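Local coordinates for protein Hcp1 family type VI secretion system effector (Yersinia pestis, PDB 3V4H) that probably assembles into hexameric rings that stack into the inner tube of the bacterial type VI secretion system, as in other Hcp proteins, at residues A[38-43]-A[48-53]; A[78-83]-A[123-128]; A[88-93]-A[145-150]; A[94-97]-A[102-105]; A[109-112]-A[118-121]. All blocks are in the same frame, centred on the assembly; numbering follows the deposited sequence.

Overall arrangement
The five contacts tie together one subunit of the six-chain assembly, consistent with the Hcp ring: two antiparallel sheets facing each other, with helix 90-99 packed beside them. Interaction 2 is the most central, its centre about 5 Å from the centre of the chain, and joins the two sheets through aromatic rings. It meets interaction 3 where F82 O accepts from I149 N, and interaction 4 where V128 N donates to I103 O. Interactions 3 and 4 share helix 90-99. Interaction 5 lies at the far end of strand 103-111, its centre about 25 Å from that of interaction 4, and is linked to interaction 1 by the D42-R111 salt bridge. Interactions 1 and 5 both touch a second subunit; interactions 3 and 4, and E39 of interaction 1, touch a third.

Interaction 1. Residues A[38-43]-A[48-53]; sequences GESLDA and EIQVLA
An ST turn built on S40 is tied to the short strand 49-50, within the long excursion that carries the chain from strand 29-33 back to the same sheet. S40 N donates to E48 O at 3.0 Å; the bond is nearly straight, 165° at the hydrogen, and meets the oxygen almost head-on to its C=O bond. E48 O is also approached by G38 CA at 3.4 Å, a C-H...O contact. Lacking a side chain, the glycine comes close to the strand, with its CA 3.7 Å from I49 CG1.

The S40 hydroxyl is swung anti to the backbone N (chi1 170°), which brings it to the amide of Q50. OG donates to Q50 OE1 at 2.9 Å, tilted 25° from the amide carbonyl plane, and accepts from D42 N at 3.0 Å to close the turn. One bond given and one received fix its rotation. Q50 reaches across by a bend in the middle of its chain, which also lays its CG alongside S40 CB, 3.6 Å away.

S40, E48 and Q50 all pack on F30 of the neighbouring strand 29-33, to whose I31 the backbone of I49 is hydrogen-bonded. The I49 side chain lies against H84 of strand 76-85 and A89, while A53 extends its sheet into a strand of a second subunit.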
# COMPACT_ATOMS: atom_id res chain seq x y z
N GLY A 38 -34.08 -7.98 7.85
CA GLY A 38 -33.50 -6.71 7.39
C GLY A 38 -34.64 -5.81 7.02
O GLY A 38 -35.74 -5.98 7.54
N GLU A 39 -34.42 -4.89 6.10
CA GLU A 39 -35.44 -3.94 5.73
C GLU A 39 -35.47 -3.63 4.22
O GLU A 39 -35.96 -2.58 3.82
CB GLU A 39 -35.25 -2.64 6.54
CG GLU A 39 -33.94 -1.94 6.26
CD GLU A 39 -33.58 -0.84 7.24
OE1 GLU A 39 -32.90 0.11 6.77
OE2 GLU A 39 -33.92 -0.92 8.46
N SER A 40 -35.01 -4.55 3.38
CA SER A 40 -35.20 -4.42 1.94
C SER A 40 -36.67 -4.22 1.60
O SER A 40 -37.57 -4.93 2.11
CB SER A 40 -34.71 -5.67 1.22
OG SER A 40 -35.09 -5.66 -0.17
N LEU A 41 -36.88 -3.29 0.68
CA LEU A 41 -38.17 -3.03 0.12
C LEU A 41 -38.37 -3.66 -1.24
O LEU A 41 -39.29 -3.29 -1.92
CB LEU A 41 -38.43 -1.51 0.04
CG LEU A 41 -38.62 -0.83 1.40
CD1 LEU A 41 -38.84 0.67 1.21
CD2 LEU A 41 -39.77 -1.44 2.20
N ASP A 42 -37.51 -4.61 -1.64
CA ASP A 42 -37.71 -5.41 -2.84
C ASP A 42 -38.95 -6.33 -2.67
O ASP A 42 -39.19 -6.87 -1.60
CB ASP A 42 -36.47 -6.28 -3.09
CG ASP A 42 -36.57 -7.07 -4.36
OD1 ASP A 42 -36.41 -6.44 -5.42
OD2 ASP A 42 -36.82 -8.32 -4.32
N ALA A 43 -39.73 -6.48 -3.74
CA ALA A 43 -40.99 -7.20 -3.72
C ALA A 43 -40.76 -8.66 -3.36
O ALA A 43 -41.47 -9.24 -2.53
CB ALA A 43 -41.65 -7.11 -5.10
N GLU A 48 -35.61 -8.87 3.95
CA GLU A 48 -34.31 -9.48 3.98
C GLU A 48 -33.25 -8.37 4.01
O GLU A 48 -33.57 -7.16 3.99
CB GLU A 48 -34.13 -10.36 2.77
CG GLU A 48 -35.13 -11.51 2.71
CD GLU A 48 -34.97 -12.40 1.50
OE1 GLU A 48 -33.88 -12.44 0.89
OE2 GLU A 48 -35.96 -13.09 1.18
N ILE A 49 -31.99 -8.78 4.06
CA ILE A 49 -30.86 -7.83 4.14
C ILE A 49 -30.25 -7.59 2.77
O ILE A 49 -29.82 -8.53 2.10
CB ILE A 49 -29.78 -8.31 5.13
CG1 ILE A 49 -30.37 -8.49 6.53
CG2 ILE A 49 -28.65 -7.28 5.21
CD1 ILE A 49 -29.71 -9.54 7.42
N GLN A 50 -30.18 -6.34 2.35
CA GLN A 50 -29.47 -5.99 1.11
C GLN A 50 -27.96 -6.01 1.31
O GLN A 50 -27.43 -5.37 2.23
CB GLN A 50 -29.89 -4.60 0.61
CG GLN A 50 -31.38 -4.53 0.51
CD GLN A 50 -31.89 -3.72 -0.67
OE1 GLN A 50 -32.87 -4.11 -1.30
NE2 GLN A 50 -31.23 -2.59 -0.95
N VAL A 51 -27.26 -6.71 0.42
CA VAL A 51 -25.83 -6.90 0.55
C VAL A 51 -25.11 -5.95 -0.41
O VAL A 51 -25.50 -5.80 -1.58
CB VAL A 51 -25.44 -8.35 0.26
CG1 VAL A 51 -23.94 -8.54 0.27
CG2 VAL A 51 -26.05 -9.25 1.34
N LEU A 52 -24.05 -5.36 0.10
CA LEU A 52 -23.20 -4.42 -0.64
C LEU A 52 -21.97 -5.12 -1.19
O LEU A 52 -21.45 -4.74 -2.20
CB LEU A 52 -22.75 -3.31 0.35
CG LEU A 52 -23.87 -2.44 0.98
CD1 LEU A 52 -23.30 -1.39 1.94
CD2 LEU A 52 -24.71 -1.78 -0.11
N ALA A 53 -21.48 -6.17 -0.52
CA ALA A 53 -20.26 -6.82 -1.01
C ALA A 53 -20.13 -8.12 -0.23
O ALA A 53 -20.82 -8.24 0.80
CB ALA A 53 -19.02 -5.89 -0.71

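Interaction 2. Residues A[78-83]-A[123-128]; sequences SDFCFA and IKFTDV
The rings of F80 and F125 meet obliquely, their planes inclined at 55° and their centroids 4.9 Å apart. F125 leads with CZ, which sits over one face of the F80 ring, displaced toward its rim, and comes closest to F80 CD1 at 3.5 Å. The neighbouring F125 CE1 lies farther back along the F80 side chain, 4.0 Å from F80 CB. F80 projects toward its partner with CG anti to the backbone N (chi1 -169°), whereas F125 has CG anti to its carbonyl carbon. The two side chains run across each other at roughly a right angle. I123, two residues earlier on the same side of its strand as F125, adds an aliphatic contact: its CD1 approaches F80 CE1 obliquely at 4.3 Å.

These side chains bridge the two sheets of the Hcp beta barrel, strand 76-85 belonging to one and strand 119-126 to the other. The backbones stay well apart, 9.4 Å between F80 CA and F125 CA, so the contact is made by side chains alone and is purely apolar. It belongs to a larger aromatic cluster: F108 and F151 also meet the F80 ring, while F151 makes an edge-to-face pair with F125 and F153 meets F125 as well. Past F125 the chain turns a corner at D127 and crosses into the other sheet, where the V128 side chain lies against F151.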
# COMPACT_ATOMS: atom_id res chain seq x y z
N SER A 78 -13.34 -20.97 4.12
CA SER A 78 -13.43 -19.74 4.94
C SER A 78 -14.85 -19.43 5.45
O SER A 78 -15.84 -20.03 5.02
CB SER A 78 -12.80 -18.55 4.22
OG SER A 78 -13.67 -18.02 3.18
N ASP A 79 -14.93 -18.50 6.40
CA ASP A 79 -16.19 -17.95 6.88
C ASP A 79 -16.76 -17.26 5.70
O ASP A 79 -15.99 -16.82 4.89
CB ASP A 79 -15.91 -16.89 7.97
CG ASP A 79 -15.59 -17.53 9.33
OD1 ASP A 79 -15.79 -18.73 9.45
OD2 ASP A 79 -15.18 -16.82 10.27
N PHE A 80 -18.07 -17.22 5.55
CA PHE A 80 -18.72 -16.35 4.51
C PHE A 80 -18.69 -14.98 5.12
O PHE A 80 -18.82 -14.86 6.34
CB PHE A 80 -20.16 -16.79 4.21
CG PHE A 80 -20.77 -16.11 3.00
CD1 PHE A 80 -20.51 -16.56 1.71
CD2 PHE A 80 -21.59 -15.03 3.16
CE1 PHE A 80 -21.10 -15.96 0.63
CE2 PHE A 80 -22.18 -14.42 2.07
CZ PHE A 80 -21.91 -14.86 0.82
N CYS A 81 -18.44 -13.97 4.27
CA CYS A 81 -18.31 -12.56 4.61
C CYS A 81 -19.31 -11.76 3.78
O CYS A 81 -19.50 -12.07 2.57
CB CYS A 81 -16.91 -12.02 4.22
SG CYS A 81 -15.55 -12.53 5.33
N PHE A 82 -20.01 -10.82 4.41
CA PHE A 82 -20.77 -9.80 3.67
C PHE A 82 -20.80 -8.51 4.45
O PHE A 82 -20.59 -8.50 5.67
CB PHE A 82 -22.20 -10.25 3.35
CG PHE A 82 -23.12 -10.30 4.50
CD1 PHE A 82 -23.97 -9.23 4.78
CD2 PHE A 82 -23.23 -11.45 5.27
CE1 PHE A 82 -24.85 -9.28 5.85
CE2 PHE A 82 -24.08 -11.50 6.36
CZ PHE A 82 -24.90 -10.42 6.65
N ALA A 83 -21.08 -7.44 3.70
CA ALA A 83 -21.28 -6.08 4.14
C ALA A 83 -22.71 -5.61 3.87
O ALA A 83 -23.29 -5.88 2.79
CB ALA A 83 -20.33 -5.15 3.35
N ILE A 123 -26.81 -19.39 -2.54
CA ILE A 123 -26.02 -20.20 -1.62
C ILE A 123 -26.80 -20.27 -0.33
O ILE A 123 -27.21 -19.24 0.22
CB ILE A 123 -24.62 -19.62 -1.31
CG1 ILE A 123 -23.87 -19.32 -2.60
CG2 ILE A 123 -23.80 -20.64 -0.51
CD1 ILE A 123 -22.59 -18.50 -2.45
N LYS A 124 -27.05 -21.49 0.13
CA LYS A 124 -27.80 -21.68 1.32
C LYS A 124 -26.83 -22.30 2.31
O LYS A 124 -26.09 -23.19 1.93
CB LYS A 124 -28.95 -22.63 1.05
CG LYS A 124 -29.89 -22.20 -0.09
CD LYS A 124 -30.97 -23.27 -0.30
CE LYS A 124 -31.76 -23.10 -1.59
NZ LYS A 124 -32.00 -21.67 -1.97
N PHE A 125 -26.81 -21.79 3.53
CA PHE A 125 -25.94 -22.31 4.58
C PHE A 125 -26.80 -22.83 5.72
O PHE A 125 -27.89 -22.31 5.98
CB PHE A 125 -24.99 -21.22 5.10
CG PHE A 125 -24.39 -20.35 4.05
CD1 PHE A 125 -23.08 -20.53 3.62
CD2 PHE A 125 -25.12 -19.28 3.53
CE1 PHE A 125 -22.53 -19.69 2.67
CE2 PHE A 125 -24.56 -18.45 2.57
CZ PHE A 125 -23.26 -18.65 2.14
N THR A 126 -26.27 -23.86 6.41
CA THR A 126 -26.92 -24.48 7.54
C THR A 126 -26.09 -24.40 8.80
O THR A 126 -24.88 -24.57 8.76
CB THR A 126 -27.14 -25.96 7.26
OG1 THR A 126 -28.09 -26.05 6.21
CG2 THR A 126 -27.70 -26.69 8.49
N ASP A 127 -26.79 -24.17 9.93
CA ASP A 127 -26.18 -24.10 11.24
C ASP A 127 -25.07 -23.06 11.29
O ASP A 127 -23.90 -23.39 11.42
CB ASP A 127 -25.64 -25.47 11.63
CG ASP A 127 -25.43 -25.60 13.09
OD1 ASP A 127 -26.09 -24.85 13.85
OD2 ASP A 127 -24.62 -26.46 13.49
N VAL A 128 -25.49 -21.79 11.23
CA VAL A 128 -24.58 -20.65 11.11
C VAL A 128 -24.28 -20.00 12.47
O VAL A 128 -25.16 -19.92 13.34
CB VAL A 128 -25.20 -19.59 10.18
CG1 VAL A 128 -24.42 -18.28 10.27
CG2 VAL A 128 -25.25 -20.10 8.74

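Interaction 3. Residues A[88-93]-A[145-150]; sequences KASPNL and PREEIR
The N-terminal part of helix 90-99 packs on the face of strand 146-152 that carries E147 and I149, where a buried carboxylate meets a serine. S90 OG donates to E147 OE2 at 3.0 Å, coming from above the carboxylate plane, 49° out of it. E147 is carried there by an extended side chain with CG anti to the backbone N (chi1 163°). The same oxygen also accepts from H84 NE2, and S90 OG accepts from D87 N, linking that loop to the strand. E147 OE1 is buried with no partner in the model, which makes the ionisation of this group uncertain.

One helical turn on, L93 points at the strand and packs apolarly on I149, the two side chains crossing at about a right angle. Their CD1 atoms are modelled too close together, and the fine detail of this pair is doubtful. On the opposite face of the strand R150 grips E148 side-on, R150 NE and NH2 both donating to E148 OE1, at 2.6 and 2.8 Å, in the guanidinium plane.

Strand 146-152 runs between strands 76-85 and 128-138. H84 of the former and V133 of the latter flank E147, L93 reaches on to I130, and P91 on the helix touches I173 of a third subunit.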
# COMPACT_ATOMS: atom_id res chain seq x y z
N LYS A 88 -31.87 -2.60 10.68
CA LYS A 88 -32.73 -3.40 11.57
C LYS A 88 -32.09 -4.72 12.04
O LYS A 88 -32.25 -5.12 13.19
CB LYS A 88 -34.05 -3.63 10.80
CG LYS A 88 -35.10 -4.48 11.45
CD LYS A 88 -36.37 -4.47 10.60
CE LYS A 88 -37.43 -5.26 11.32
NZ LYS A 88 -38.63 -5.54 10.50
N ALA A 89 -31.32 -5.37 11.17
CA ALA A 89 -30.63 -6.61 11.50
C ALA A 89 -29.42 -6.46 12.43
O ALA A 89 -29.09 -7.38 13.15
CB ALA A 89 -30.20 -7.32 10.23
N SER A 90 -28.78 -5.29 12.42
CA SER A 90 -27.48 -5.12 13.08
C SER A 90 -27.45 -5.45 14.59
O SER A 90 -26.57 -6.16 15.06
CB SER A 90 -26.96 -3.68 12.84
OG SER A 90 -26.66 -3.44 11.45
N PRO A 91 -28.38 -4.92 15.36
CA PRO A 91 -28.25 -5.28 16.78
C PRO A 91 -28.51 -6.78 17.08
O PRO A 91 -27.94 -7.31 18.04
CB PRO A 91 -29.28 -4.39 17.48
CG PRO A 91 -30.16 -3.84 16.42
CD PRO A 91 -29.57 -4.10 15.07
N ASN A 92 -29.34 -7.43 16.27
CA ASN A 92 -29.58 -8.87 16.41
C ASN A 92 -28.33 -9.64 15.98
O ASN A 92 -27.93 -10.60 16.63
CB ASN A 92 -30.79 -9.33 15.56
CG ASN A 92 -32.13 -9.07 16.23
OD1 ASN A 92 -32.20 -8.98 17.43
ND2 ASN A 92 -33.19 -8.94 15.45
N LEU A 93 -27.70 -9.19 14.91
CA LEU A 93 -26.46 -9.83 14.46
C LEU A 93 -25.40 -9.70 15.55
O LEU A 93 -24.70 -10.65 15.85
CB LEU A 93 -25.96 -9.21 13.16
CG LEU A 93 -26.81 -9.49 11.93
CD1 LEU A 93 -26.44 -8.56 10.76
CD2 LEU A 93 -26.70 -10.96 11.54
N PRO A 145 -23.33 4.50 7.69
CA PRO A 145 -22.29 3.60 8.10
C PRO A 145 -22.59 2.17 7.68
O PRO A 145 -23.72 1.82 7.37
CB PRO A 145 -22.34 3.71 9.62
CG PRO A 145 -23.74 4.13 9.90
CD PRO A 145 -23.95 5.15 8.85
N ARG A 146 -21.57 1.34 7.66
CA ARG A 146 -21.80 -0.01 7.19
C ARG A 146 -21.11 -0.97 8.10
O ARG A 146 -20.33 -0.58 8.93
CB ARG A 146 -21.31 -0.17 5.78
CG ARG A 146 -19.83 -0.01 5.59
CD ARG A 146 -19.55 -0.13 4.10
NE ARG A 146 -20.05 1.03 3.36
CZ ARG A 146 -20.20 1.09 2.04
NH1 ARG A 146 -19.93 0.03 1.27
NH2 ARG A 146 -20.63 2.22 1.46
N GLU A 147 -21.38 -2.24 7.89
CA GLU A 147 -20.92 -3.26 8.77
C GLU A 147 -20.62 -4.55 7.96
O GLU A 147 -21.33 -4.90 7.04
CB GLU A 147 -22.07 -3.45 9.77
CG GLU A 147 -22.09 -4.69 10.59
CD GLU A 147 -23.28 -4.66 11.58
OE1 GLU A 147 -23.14 -3.95 12.61
OE2 GLU A 147 -24.33 -5.32 11.31
N GLU A 148 -19.51 -5.16 8.26
CA GLU A 148 -19.12 -6.39 7.68
C GLU A 148 -19.45 -7.48 8.70
O GLU A 148 -19.17 -7.35 9.90
CB GLU A 148 -17.63 -6.37 7.37
CG GLU A 148 -17.07 -7.77 7.20
CD GLU A 148 -15.60 -7.79 6.85
OE1 GLU A 148 -14.92 -8.67 7.46
OE2 GLU A 148 -15.17 -6.97 5.96
N ILE A 149 -20.03 -8.56 8.18
CA ILE A 149 -20.40 -9.75 8.96
C ILE A 149 -19.73 -10.95 8.30
O ILE A 149 -19.72 -11.06 7.05
CB ILE A 149 -21.93 -9.88 9.03
CG1 ILE A 149 -22.47 -8.79 9.97
CG2 ILE A 149 -22.33 -11.26 9.55
CD1 ILE A 149 -23.77 -8.19 9.50
N ARG A 150 -19.04 -11.74 9.14
CA ARG A 150 -18.52 -13.05 8.82
C ARG A 150 -19.23 -14.12 9.63
O ARG A 150 -19.60 -13.87 10.77
CB ARG A 150 -17.06 -13.14 9.19
CG ARG A 150 -16.30 -12.02 8.56
CD ARG A 150 -14.81 -12.25 8.55
NE ARG A 150 -14.17 -11.09 7.94
CZ ARG A 150 -12.86 -10.96 7.78
NH1 ARG A 150 -12.03 -11.92 8.19
NH2 ARG A 150 -12.38 -9.87 7.21

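Interaction 4. Residues A[94-97]-A[102-105]; sequences LSYC and HIKN
Y96 and H102 stand 7.3 Å apart at their CA atoms, where the chain leaves helix 90-99, reverses through a short connection and enters strand 103-111. Y96 holds its ring out toward that strand, with CG anti to the carbonyl carbon (chi1 -84°). The ring meets I103 through its CD1-CE1 side: I103 CG1 lies 3.3 Å from Y96 CD1 and 3.5 Å from Y96 CE1, the first of these short for two carbons. I103 approaches the ring obliquely and its side chain crosses that of the tyrosine at about a right angle. Its CB leaves the backbone at an angle to the helix, but the outer carbons swing back, CD1 coming within 3.7 Å of Y96 CD1. At the ring edge, near its plane, H102 O faces Y96 CE1 at 4.0 Å, a peripheral contact. H102 sends its CB away from the helix, and its ND1 hydrogen-bonds D127 OD1.

K101, in the connection itself, makes a cation-pi contact with the Y96 ring. Beyond the pair, Y96 and I103 both rest on I130, joining helix 90-99 and the start of strand 103-111 to the sheet of strand 128-138. The helix also faces a third subunit, with L94 against its W56 and C97 against its V58.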
# COMPACT_ATOMS: atom_id res chain seq x y z
N LEU A 94 -25.31 -8.53 16.17
CA LEU A 94 -24.33 -8.31 17.23
C LEU A 94 -24.61 -9.22 18.46
O LEU A 94 -23.68 -9.82 19.02
CB LEU A 94 -24.27 -6.83 17.63
CG LEU A 94 -23.40 -6.49 18.83
CD1 LEU A 94 -22.00 -7.05 18.63
CD2 LEU A 94 -23.38 -4.98 19.04
N SER A 95 -25.88 -9.33 18.87
CA SER A 95 -26.26 -10.26 19.96
C SER A 95 -25.85 -11.72 19.66
O SER A 95 -25.22 -12.35 20.51
CB SER A 95 -27.77 -10.27 20.23
OG SER A 95 -28.25 -8.99 20.55
N TYR A 96 -26.22 -12.24 18.49
CA TYR A 96 -25.97 -13.65 18.14
C TYR A 96 -24.49 -13.93 18.16
O TYR A 96 -24.04 -15.00 18.58
CB TYR A 96 -26.52 -14.01 16.75
CG TYR A 96 -28.00 -14.38 16.71
CD1 TYR A 96 -28.41 -15.63 16.29
CD2 TYR A 96 -28.98 -13.46 17.10
CE1 TYR A 96 -29.76 -15.98 16.26
CE2 TYR A 96 -30.32 -13.79 17.05
CZ TYR A 96 -30.71 -15.05 16.63
OH TYR A 96 -32.04 -15.35 16.58
N CYS A 97 -23.72 -12.94 17.73
CA CYS A 97 -22.28 -13.01 17.78
C CYS A 97 -21.79 -13.12 19.21
O CYS A 97 -21.14 -14.10 19.56
CB CYS A 97 -21.65 -11.81 17.08
SG CYS A 97 -19.87 -11.97 17.00
N HIS A 102 -26.80 -20.08 17.66
CA HIS A 102 -26.80 -20.73 16.35
C HIS A 102 -27.97 -20.24 15.58
O HIS A 102 -29.00 -19.89 16.14
CB HIS A 102 -26.83 -22.25 16.48
CG HIS A 102 -25.54 -22.84 17.01
ND1 HIS A 102 -25.13 -24.08 16.69
CD2 HIS A 102 -24.57 -22.32 17.86
CE1 HIS A 102 -23.96 -24.34 17.30
NE2 HIS A 102 -23.62 -23.26 18.02
N ILE A 103 -27.81 -20.21 14.26
CA ILE A 103 -28.83 -19.75 13.32
C ILE A 103 -29.05 -20.91 12.36
O ILE A 103 -28.08 -21.47 11.84
CB ILE A 103 -28.35 -18.52 12.53
CG1 ILE A 103 -28.15 -17.30 13.44
CG2 ILE A 103 -29.33 -18.20 11.39
CD1 ILE A 103 -27.39 -16.13 12.77
N LYS A 104 -30.30 -21.28 12.11
CA LYS A 104 -30.60 -22.55 11.44
C LYS A 104 -30.33 -22.51 9.93
O LYS A 104 -29.71 -23.43 9.39
CB LYS A 104 -32.04 -22.96 11.69
CG LYS A 104 -32.31 -23.36 13.12
CD LYS A 104 -33.43 -24.38 13.19
CE LYS A 104 -33.69 -24.85 14.61
NZ LYS A 104 -34.60 -26.03 14.61
N ASN A 105 -30.77 -21.44 9.28
CA ASN A 105 -30.72 -21.32 7.83
C ASN A 105 -30.37 -19.89 7.49
O ASN A 105 -30.88 -18.96 8.14
CB ASN A 105 -32.09 -21.61 7.21
CG ASN A 105 -32.56 -23.01 7.46
OD1 ASN A 105 -32.12 -23.93 6.78
ND2 ASN A 105 -33.48 -23.19 8.42

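Interaction 5. Residues A[109-112]-A[118-121]; sequences VLRK and LEYL
V109 opens one arm of a beta hairpin, strands 103-111 and 119-126, whose antiparallel pairing is interrupted by a classic beta bulge: Y120 and L121 together stand opposite L110. V109 itself lays CG1 across the aliphatic part of E119, 3.8 Å from its CG.

L110 makes two backbone bonds to the partner strand. L110 N donates to L121 O at 2.9 Å, nearly straight at 168° and in the carbonyl plane, whereas Y120 N reaches L110 O only by a weak, bent bond. The side chains of L110 and L121 run alongside each other in the same direction and are tightly packed, L110 CD1 being 3.3 Å from L121 CD2. P145 of a second subunit rests on L110 and Y120.

R111 projects with E119 from the other face. Their charged ends stay apart and are bridged by a water, 2.7 Å from R111 NH1 and 2.7 Å from E119 OE2. R111 NH2 forms salt bridges to D28 and D42, while E119 OE2 also accepts from H45, so each group also has a direct partner outside the hairpin.

K112 N closes the pairing on L118 O at 3.0 Å. Its side chain folds back over the ring of Y120, whose CG sits between the backbone N and the carbonyl carbon (chi1 66°). K112 CE makes a CH-pi contact with one ring face, and NZ stands 4.3 Å from the Y120 centroid, 18° off the normal, in a cation-pi contact.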
# COMPACT_ATOMS: atom_id res chain seq x y z
N VAL A 109 -28.51 -14.63 -2.10
CA VAL A 109 -29.01 -14.66 -3.47
C VAL A 109 -28.43 -13.51 -4.28
O VAL A 109 -28.45 -12.31 -3.84
CB VAL A 109 -30.56 -14.62 -3.49
CG1 VAL A 109 -31.09 -14.29 -4.89
CG2 VAL A 109 -31.19 -15.99 -3.04
N LEU A 110 -27.94 -13.82 -5.48
CA LEU A 110 -27.62 -12.78 -6.50
C LEU A 110 -28.60 -12.82 -7.62
O LEU A 110 -28.98 -13.90 -8.08
CB LEU A 110 -26.26 -13.04 -7.13
CG LEU A 110 -25.03 -13.29 -6.24
CD1 LEU A 110 -23.89 -13.73 -7.13
CD2 LEU A 110 -24.61 -12.06 -5.44
N ARG A 111 -28.96 -11.65 -8.12
CA ARG A 111 -29.93 -11.50 -9.15
C ARG A 111 -29.39 -10.58 -10.25
O ARG A 111 -28.68 -9.62 -9.95
CB ARG A 111 -31.16 -10.86 -8.54
CG ARG A 111 -32.31 -10.62 -9.52
CD ARG A 111 -33.59 -10.29 -8.75
NE ARG A 111 -33.52 -8.99 -8.09
CZ ARG A 111 -34.43 -8.50 -7.24
NH1 ARG A 111 -35.52 -9.19 -6.90
NH2 ARG A 111 -34.25 -7.28 -6.73
N LYS A 112 -29.72 -10.89 -11.50
CA LYS A 112 -29.53 -9.95 -12.59
C LYS A 112 -30.54 -8.82 -12.44
O LYS A 112 -30.14 -7.69 -12.27
CB LYS A 112 -29.74 -10.63 -13.95
CG LYS A 112 -28.87 -11.85 -14.22
CD LYS A 112 -27.40 -11.50 -14.32
CE LYS A 112 -26.63 -12.63 -15.01
NZ LYS A 112 -25.16 -12.37 -15.08
N LEU A 118 -33.07 -12.64 -13.20
CA LEU A 118 -32.96 -14.05 -12.83
C LEU A 118 -32.18 -14.12 -11.54
O LEU A 118 -31.11 -13.52 -11.43
CB LEU A 118 -32.19 -14.80 -13.92
CG LEU A 118 -31.85 -16.29 -13.79
CD1 LEU A 118 -33.14 -17.10 -13.73
CD2 LEU A 118 -30.92 -16.84 -14.88
N GLU A 119 -32.68 -14.87 -10.58
CA GLU A 119 -31.88 -15.16 -9.41
C GLU A 119 -30.90 -16.25 -9.78
O GLU A 119 -31.24 -17.42 -9.70
CB GLU A 119 -32.76 -15.52 -8.25
CG GLU A 119 -33.57 -14.31 -7.83
CD GLU A 119 -34.54 -14.57 -6.72
OE1 GLU A 119 -34.72 -15.76 -6.40
OE2 GLU A 119 -35.11 -13.58 -6.18
N TYR A 120 -29.69 -15.88 -10.23
CA TYR A 120 -28.89 -16.87 -10.96
C TYR A 120 -27.94 -17.61 -10.05
O TYR A 120 -27.42 -18.64 -10.45
CB TYR A 120 -28.16 -16.26 -12.14
CG TYR A 120 -27.12 -15.26 -11.76
CD1 TYR A 120 -25.84 -15.67 -11.59
CD2 TYR A 120 -27.42 -13.91 -11.57
CE1 TYR A 120 -24.85 -14.81 -11.23
CE2 TYR A 120 -26.43 -13.00 -11.22
CZ TYR A 120 -25.12 -13.49 -11.05
OH TYR A 120 -24.02 -12.74 -10.72
N LEU A 121 -27.71 -17.13 -8.84
CA LEU A 121 -26.87 -17.86 -7.88
C LEU A 121 -27.47 -17.80 -6.49
O LEU A 121 -27.82 -16.72 -5.96
CB LEU A 121 -25.46 -17.28 -7.86
CG LEU A 121 -24.52 -17.82 -6.78
CD1 LEU A 121 -24.04 -19.19 -7.18
CD2 LEU A 121 -23.34 -16.90 -6.48
O HOH W 1 -36.26 -11.67 -7.69